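ATP-dependent helicase FUN30 (Saccharomyces cerevisiae S288c, PDB 5GN1) uses ATP hydrolysis to remodel nucleosomes and promote DNA end resection at double-strand breaks, this chain being the C-terminal part of its ATPase domain. Local coordinates at residues 74-77 with 78-82; 124-127 with 128-131; 194-198 with 199-203. One frame throughout, in Å; residues are numbered along the deposited sequence.

Contact 1: 74-77 with 78-82; sequences LEHK and RMIKD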
loop_
_atom_site.group_PDB
_atom_site.type_symbol
_atom_site.label_atom_id
_atom_site.label_comp_id
_atom_site.label_asym_id
_atom_site.label_seq_id
_atom_site.Cartn_x
_atom_site.Cartn_y
_atom_site.Cartn_z
ATOM N N LEU A 74 -22.738 1.053 -1.226
ATOM C CA LEU A 74 -24.164 0.808 -1.408
ATOM C C LEU A 74 -24.963 2.090 -1.225
ATOM O O LEU A 74 -25.817 2.419 -2.050
ATOM C CB LEU A 74 -24.641 -0.258 -0.424
ATOM C CG LEU A 74 -23.999 -1.641 -0.560
ATOM C CD1 LEU A 74 -24.525 -2.599 0.529
ATOM C CD2 LEU A 74 -24.221 -2.197 -1.962
ATOM N N GLU A 75 -24.714 2.810 -0.126
ATOM C CA GLU A 75 -25.426 4.062 0.122
ATOM C C GLU A 75 -25.143 5.080 -0.970
ATOM O O GLU A 75 -26.039 5.833 -1.373
ATOM C CB GLU A 75 -25.043 4.616 1.493
ATOM C CG GLU A 75 -25.473 3.718 2.627
ATOM C CD GLU A 75 -24.780 4.045 3.923
ATOM O OE1 GLU A 75 -23.885 4.921 3.928
ATOM O OE2 GLU A 75 -25.132 3.418 4.942
ATOM N N HIS A 76 -23.898 5.111 -1.470
ATOM C CA HIS A 76 -23.537 6.028 -2.549
ATOM C C HIS A 76 -24.209 5.625 -3.854
ATOM O O HIS A 76 -24.758 6.471 -4.568
ATOM C CB HIS A 76 -22.004 6.079 -2.698
ATOM C CG HIS A 76 -21.517 6.871 -3.876
ATOM N ND1 HIS A 76 -20.949 6.281 -4.983
ATOM C CD2 HIS A 76 -21.478 8.208 -4.106
ATOM C CE1 HIS A 76 -20.602 7.211 -5.856
ATOM N NE2 HIS A 76 -20.907 8.391 -5.346
ATOM N N LYS A 77 -24.188 4.353 -4.161
ATOM C CA LYS A 77 -24.758 3.893 -5.405
ATOM C C LYS A 77 -26.279 4.014 -5.491
ATOM O O LYS A 77 -26.824 4.181 -6.540
ATOM C CB LYS A 77 -24.263 2.507 -5.707
ATOM C CG LYS A 77 -24.565 2.034 -7.092
ATOM C CD LYS A 77 -23.722 2.712 -8.125
ATOM C CE LYS A 77 -24.201 2.291 -9.482
ATOM N NZ LYS A 77 -23.565 3.010 -10.575
ATOM N N ARG A 78 -26.938 3.955 -4.371
ATOM C CA ARG A 78 -28.387 4.117 -4.373
ATOM C C ARG A 78 -28.776 5.585 -4.514
ATOM O O ARG A 78 -29.753 5.903 -5.202
ATOM C CB ARG A 78 -28.985 3.510 -3.105
ATOM C CG ARG A 78 -28.946 1.976 -3.100
ATOM C CD ARG A 78 -29.882 1.400 -2.055
ATOM N NE ARG A 78 -29.519 1.830 -0.708
ATOM C CZ ARG A 78 -28.836 1.089 0.159
ATOM N NH1 ARG A 78 -28.453 -0.143 -0.168
ATOM N NH2 ARG A 78 -28.552 1.578 1.359
ATOM N N MET A 79 -28.034 6.482 -3.855
ATOM C CA MET A 79 -28.134 7.910 -4.151
ATOM C C MET A 79 -27.939 8.174 -5.636
ATOM O O MET A 79 -28.799 8.769 -6.291
ATOM C CB MET A 79 -27.108 8.692 -3.330
ATOM C CG MET A 79 -26.903 10.134 -3.779
ATOM S SD MET A 79 -25.890 10.985 -2.574
ATOM C CE MET A 79 -24.236 10.439 -3.063
ATOM N N ILE A 80 -26.828 7.692 -6.197
ATOM C CA ILE A 80 -26.482 7.941 -7.596
ATOM C C ILE A 80 -27.584 7.529 -8.552
ATOM O O ILE A 80 -27.697 8.076 -9.661
ATOM C CB ILE A 80 -25.142 7.233 -7.909
ATOM C CG1 ILE A 80 -23.996 8.107 -7.427
ATOM C CG2 ILE A 80 -24.971 6.945 -9.384
ATOM C CD1 ILE A 80 -23.947 9.435 -8.133
ATOM N N LYS A 81 -28.404 6.565 -8.166
ATOM C CA LYS A 81 -29.464 6.150 -9.074
ATOM C C LYS A 81 -30.894 6.277 -8.704
ATOM O O LYS A 81 -31.736 6.117 -9.528
ATOM C CB LYS A 81 -29.097 4.697 -9.583
ATOM C CG LYS A 81 -27.759 4.582 -10.308
ATOM C CD LYS A 81 -27.771 5.496 -11.508
ATOM C CE LYS A 81 -28.723 4.966 -12.573
ATOM N NZ LYS A 81 -28.727 5.670 -13.887
ATOM N N ASP A 82 -31.169 6.606 -7.458
ATOM C CA ASP A 82 -32.536 6.816 -7.013
ATOM C C ASP A 82 -32.723 8.031 -6.114
ATOM O O ASP A 82 -33.868 8.432 -5.894
ATOM C CB ASP A 82 -33.052 5.577 -6.253
ATOM C CG ASP A 82 -32.578 4.254 -6.872
ATOM O OD1 ASP A 82 -32.695 4.079 -8.113
ATOM O OD2 ASP A 82 -32.102 3.374 -6.123
#

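Contact 2: 124-127 with 128-131; sequences KIIT and KMSD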
loop_
_atom_site.group_PDB
_atom_site.type_symbol
_atom_site.label_atom_id
_atom_site.label_comp_id
_atom_site.label_asym_id
_atom_site.label_seq_id
_atom_site.Cartn_x
_atom_site.Cartn_y
_atom_site.Cartn_z
ATOM N N LYS A 124 -11.470 9.448 20.297
ATOM C CA LYS A 124 -11.132 9.652 21.701
ATOM C C LYS A 124 -9.606 9.636 21.857
ATOM O O LYS A 124 -9.052 10.346 22.698
ATOM C CB LYS A 124 -11.922 8.685 22.587
ATOM C CG LYS A 124 -13.424 8.718 22.360
ATOM C CD LYS A 124 -14.081 9.821 23.173
ATOM C CE LYS A 124 -15.589 9.635 23.239
ATOM N NZ LYS A 124 -16.275 10.842 23.778
ATOM N N ILE A 125 -8.947 8.870 21.008
ATOM C CA ILE A 125 -7.491 8.750 21.004
ATOM C C ILE A 125 -6.738 9.993 20.488
ATOM O O ILE A 125 -5.755 10.384 21.115
ATOM C CB ILE A 125 -7.054 7.525 20.186
ATOM C CG1 ILE A 125 -7.808 6.274 20.661
ATOM C CG2 ILE A 125 -5.551 7.329 20.275
ATOM C CD1 ILE A 125 -7.931 6.181 22.157
ATOM N N ILE A 126 -7.163 10.596 19.373
ATOM C CA ILE A 126 -6.460 11.752 18.876
ATOM C C ILE A 126 -6.717 12.992 19.689
ATOM O O ILE A 126 -5.894 13.895 19.741
ATOM C CB ILE A 126 -6.699 11.943 17.385
ATOM C CG1 ILE A 126 -8.146 12.190 17.118
ATOM C CG2 ILE A 126 -6.233 10.726 16.620
ATOM C CD1 ILE A 126 -8.413 12.440 15.667
ATOM N N THR A 127 -7.864 13.024 20.349
ATOM C CA THR A 127 -8.184 14.163 21.184
ATOM C C THR A 127 -7.117 14.259 22.238
ATOM O O THR A 127 -6.527 15.284 22.399
ATOM C CB THR A 127 -9.539 13.986 21.832
ATOM O OG1 THR A 127 -10.552 14.007 20.838
ATOM C CG2 THR A 127 -9.796 15.069 22.794
ATOM N N LYS A 128 -6.788 13.160 22.883
ATOM C CA LYS A 128 -5.748 13.189 23.903
ATOM C C LYS A 128 -4.372 13.457 23.304
ATOM O O LYS A 128 -3.532 14.080 23.960
ATOM C CB LYS A 128 -5.745 11.877 24.698
ATOM C CG LYS A 128 -7.138 11.330 25.055
ATOM C CD LYS A 128 -8.073 12.399 25.671
ATOM C CE LYS A 128 -9.505 12.254 25.136
ATOM N NZ LYS A 128 -10.496 13.196 25.768
ATOM N N MET A 129 -4.107 12.995 22.073
ATOM C CA MET A 129 -2.800 13.245 21.463
ATOM C C MET A 129 -2.659 14.700 21.030
ATOM O O MET A 129 -1.559 15.269 21.071
ATOM C CB MET A 129 -2.583 12.334 20.251
ATOM C CG MET A 129 -2.597 10.859 20.541
ATOM S SD MET A 129 -2.621 9.908 19.006
ATOM C CE MET A 129 -1.090 10.452 18.274
ATOM N N SER A 130 -3.768 15.280 20.616
ATOM C CA SER A 130 -3.733 16.669 20.263
ATOM C C SER A 130 -3.474 17.565 21.469
ATOM O O SER A 130 -2.616 18.411 21.403
ATOM C CB SER A 130 -4.981 17.075 19.536
ATOM O OG SER A 130 -6.121 16.894 20.283
ATOM N N ASP A 131 -4.157 17.340 22.581
ATOM C CA ASP A 131 -3.917 18.152 23.765
ATOM C C ASP A 131 -2.471 17.959 24.155
ATOM O O ASP A 131 -1.773 18.872 24.481
ATOM C CB ASP A 131 -4.829 17.714 24.919
ATOM C CG ASP A 131 -4.335 18.197 26.292
ATOM O OD1 ASP A 131 -3.729 17.405 27.041
ATOM O OD2 ASP A 131 -4.549 19.376 26.620
#

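Contact 3: 194-198 with 199-203; sequences LKTII and VDKQE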
loop_
_atom_site.group_PDB
_atom_site.type_symbol
_atom_site.label_atom_id
_atom_site.label_comp_id
_atom_site.label_asym_id
_atom_site.label_seq_id
_atom_site.Cartn_x
_atom_site.Cartn_y
_atom_site.Cartn_z
ATOM N N LEU A 194 8.500 -14.957 1.496
ATOM C CA LEU A 194 9.857 -14.497 1.789
ATOM C C LEU A 194 10.697 -15.599 2.437
ATOM O O LEU A 194 11.896 -15.723 2.153
ATOM C CB LEU A 194 9.812 -13.258 2.685
ATOM C CG LEU A 194 9.293 -11.971 2.021
ATOM C CD1 LEU A 194 9.349 -10.832 3.004
ATOM C CD2 LEU A 194 10.069 -11.637 0.754
ATOM N N LYS A 195 10.093 -16.403 3.319
ATOM C CA LYS A 195 10.834 -17.502 3.927
ATOM C C LYS A 195 11.309 -18.502 2.874
ATOM O O LYS A 195 12.459 -18.957 2.910
ATOM C CB LYS A 195 9.987 -18.198 4.993
ATOM C CG LYS A 195 10.828 -19.165 5.827
ATOM C CD LYS A 195 10.019 -20.207 6.567
ATOM C CE LYS A 195 10.895 -21.415 6.920
ATOM N NZ LYS A 195 11.351 -22.172 5.709
ATOM N N THR A 196 10.446 -18.847 1.922
ATOM C CA THR A 196 10.865 -19.720 0.831
ATOM C C THR A 196 12.037 -19.121 0.057
ATOM O O THR A 196 13.046 -19.793 -0.171
ATOM C CB THR A 196 9.688 -19.980 -0.108
ATOM O OG1 THR A 196 8.655 -20.670 0.606
ATOM C CG2 THR A 196 10.142 -20.814 -1.287
ATOM N N ILE A 197 11.916 -17.855 -0.359
ATOM C CA ILE A 197 12.925 -17.238 -1.222
ATOM C C ILE A 197 14.242 -17.080 -0.480
ATOM O O ILE A 197 15.323 -17.388 -1.005
ATOM C CB ILE A 197 12.422 -15.870 -1.732
ATOM C CG1 ILE A 197 11.245 -16.031 -2.691
ATOM C CG2 ILE A 197 13.563 -15.057 -2.370
ATOM C CD1 ILE A 197 10.557 -14.704 -2.991
ATOM N N ILE A 198 14.179 -16.572 0.744
ATOM C CA ILE A 198 15.376 -16.109 1.436
ATOM C C ILE A 198 16.014 -17.221 2.260
ATOM O O ILE A 198 17.232 -17.402 2.228
ATOM C CB ILE A 198 15.042 -14.876 2.302
ATOM C CG1 ILE A 198 14.551 -13.729 1.416
ATOM C CG2 ILE A 198 16.270 -14.417 3.086
ATOM C CD1 ILE A 198 13.953 -12.575 2.199
ATOM N N VAL A 199 15.215 -17.995 2.992
ATOM C CA VAL A 199 15.777 -19.049 3.829
ATOM C C VAL A 199 15.986 -20.328 3.027
ATOM O O VAL A 199 17.076 -20.904 3.038
ATOM C CB VAL A 199 14.884 -19.290 5.060
ATOM C CG1 VAL A 199 15.562 -20.249 6.036
ATOM C CG2 VAL A 199 14.578 -17.976 5.755
ATOM N N ASP A 200 14.962 -20.777 2.295
ATOM C CA ASP A 200 15.062 -22.060 1.600
ATOM C C ASP A 200 15.834 -21.951 0.283
ATOM O O ASP A 200 16.681 -22.799 -0.015
ATOM C CB ASP A 200 13.666 -22.632 1.362
ATOM C CG ASP A 200 12.907 -22.877 2.655
ATOM O OD1 ASP A 200 13.549 -22.941 3.726
ATOM O OD2 ASP A 200 11.665 -23.014 2.603
ATOM N N LYS A 201 15.564 -20.925 -0.522
ATOM C CA LYS A 201 16.240 -20.758 -1.800
ATOM C C LYS A 201 17.521 -19.943 -1.704
ATOM O O LYS A 201 18.321 -19.982 -2.636
ATOM C CB LYS A 201 15.299 -20.099 -2.827
ATOM C CG LYS A 201 14.128 -20.953 -3.252
ATOM C CD LYS A 201 13.280 -20.234 -4.300
ATOM C CE LYS A 201 12.108 -21.098 -4.751
ATOM N NZ LYS A 201 11.299 -20.420 -5.799
ATOM N N GLN A 202 17.731 -19.219 -0.631
ATOM C CA GLN A 202 18.892 -18.352 -0.473
ATOM C C GLN A 202 19.039 -17.367 -1.626
ATOM O O GLN A 202 20.088 -17.154 -2.125
ATOM C CB GLN A 202 20.189 -19.132 -0.285
ATOM C CG GLN A 202 20.176 -20.104 0.842
ATOM C CD GLN A 202 20.392 -19.409 2.140
ATOM O OE1 GLN A 202 21.393 -18.766 2.327
ATOM N NE2 GLN A 202 19.464 -19.528 3.031
ATOM N N GLU A 203 17.940 -16.764 -2.010
ATOM C CA GLU A 203 17.915 -15.837 -3.127
ATOM C C GLU A 203 17.489 -14.443 -2.656
ATOM O O GLU A 203 17.108 -14.240 -1.502
ATOM C CB GLU A 203 16.984 -16.365 -4.237
ATOM C CG GLU A 203 17.573 -17.576 -5.010
ATOM C CD GLU A 203 16.580 -18.238 -5.978
ATOM O OE1 GLU A 203 15.368 -17.921 -5.919
ATOM O OE2 GLU A 203 17.015 -19.066 -6.819
HETATM O O HOH W 1 8.664 -23.283 1.326
#

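Contact 1: 74-77 with 78-82
Arg78 folds back over the preceding turn of helix 60-82, and His76 packs against Ile80 one turn on. The backbone carries the i to i+4 ladder: Arg78 N to Leu74 O, Met79 N to Glu75 O, and Ile80 N to His76 O at 2.9 Å and 166°. The last rung, Lys81 N to Lys77 O, is weak at 3.3 Å.

Among the apolar contacts, Ile80 CG1 sits over one face of the His76 imidazole, 4.0 Å from the ring centroid, a CH-pi contact. The ring gets there because its CG lies opposite the backbone N (chi1 174°), which sends it along the helix beside Ile80. Met79 CE meets His76 CD2 at 3.7 Å.

Of the charged groups, the Arg78 guanidinium lays one face over Leu74 O, and its NH1 comes 3.8 Å from Leu74 CB. A bend at chi3 (-61°) turns it back toward Leu74 and Glu75, yet Glu75 OE2 stays 5.3 Å from Arg78 NH2. An alanine in place of Arg78 would remove the guanidinium lying over Leu74 O and would probably leave Tyr356 without part of its packing.

The stronger polar partners lie on helix 345-359, where Glu352 bonds His76 ND1 and Asp353 forms a salt bridge with Lys77 NZ. Beyond the backbone ladder, the side chains of successive turns meet mainly through carbon and flat faces, while the polar ends of His76 and Lys77 tie the helix to 345-359.

Contact 2: 124-127 with 128-131
Met129 and Ile125, Ser130 and Ile126, and Asp131 and Thr127 are paired along one unbroken stretch of helix 123-133, each later amide reaching a carbonyl four residues back. The Ser130 N to Ile126 O bond is the shortest of the three at 2.7 Å, and Asp131 N meets Thr127 O with an N-H...O angle of 169°.

Ser130 also turns its hydroxyl back on the helix: with chi1 at 61°, OG stands between its own backbone N and carbonyl carbon, 2.7 Å from Thr127 O and 3.1 Å from Ile126 O. Its single proton can serve either carbonyl, and both already take a backbone N-H. The bends at chi2 and chi3 curl the Lys128 chain round Lys124 O, with CE 3.1 Å from that oxygen and NZ 3.6 Å from the Thr127 methyl, CG2. The Lys128 and Thr127 side chains thus run alongside each other. On another side of the helix, the Met129 and Ile125 side chains pass at a slant, Met129 SD lying 4.1 Å from Ile125 CG2 and 4.4 Å from Ile126 CG2.

Helix 145-153 packs alongside: Lys149 bonds Thr127 OG1, Lys145 forms a salt bridge with Asp131 OD2, and Met152 touches Ile126 and Met129. The pattern is that of an amphipathic alpha-helix in a helical region apart from the parallel sheet, with a serine hydroxyl folded onto the preceding turn's carbonyls.

Contact 3: 194-198 with 199-203
The C-terminal end of helix 185-200, where a wider pi-type turn runs out into the loop before strand 205-209, joins Lys195 to Val199 and Asp200. Lys195 O accepts two amides, Val199 N at 2.9 Å and Asp200 N at 3.2 Å, the second nearly in line with the carbonyl. The i to i+5 pattern continues with Lys201 N on Thr196 O at 2.8 Å.

Across the outer surface Lys195 NZ forms a salt bridge with Asp200, lying almost evenly between OD1 at 3.1 Å and OD2 at 3.2 Å, although the hydrogen bond to OD1 is weak. The lysine chain leaves opposite its backbone N (chi1 -169°), runs past Val199 CG2 and bends at chi4 to deliver the ammonium to the carboxylate. A water bonded to Thr196 OG1 adds a donor to Asp200 OD2. Lys201 runs alongside Thr196, its CE near the threonine methyl.

This helix belongs to the RecA-like helicase C-terminal domain, where it packs on the parallel sheet and leads into strand 205-209. Leu194 and Ile197 touch Val205 of that strand, and Ile198 reaches Ile256 and Tyr227. Gln202 is the first residue to leave helical backbone angles, with positive phi (54°). The turn is closed by Glu203 N on Ile197 O at 2.9 Å, while the Gln202 side-chain amide bends back and gives NE2 to Val199 O at 2.8 Å, with that oxygen lying in the amide plane. Ile197 CG2 packs on Glu203 CB, and the Glu203 carboxylate continues to Asn275, its OE1 accepting from ND2.

Contacts 1 and 2 lie each within one helix; contact 3 runs from a helix end into the loop after it. All are local, in series along the chain, and do not touch; the nearest atoms of contacts 1 and 2 are about 21 Å apart. Contacts 1 and 2 are partly buried, each on a helix packed against another helix, 345-359 for the first and 145-153 for the second. Contact 3 is more superficial, yet Leu194, Ile197 and Ile198 face the strands of the parallel sheet. Chemistry follows place: an imidazole face and a guanidinium in 74-82, a hydroxyl near two carbonyls in 124-131, and a salt bridge and a bridging water at a helix end in 194-203.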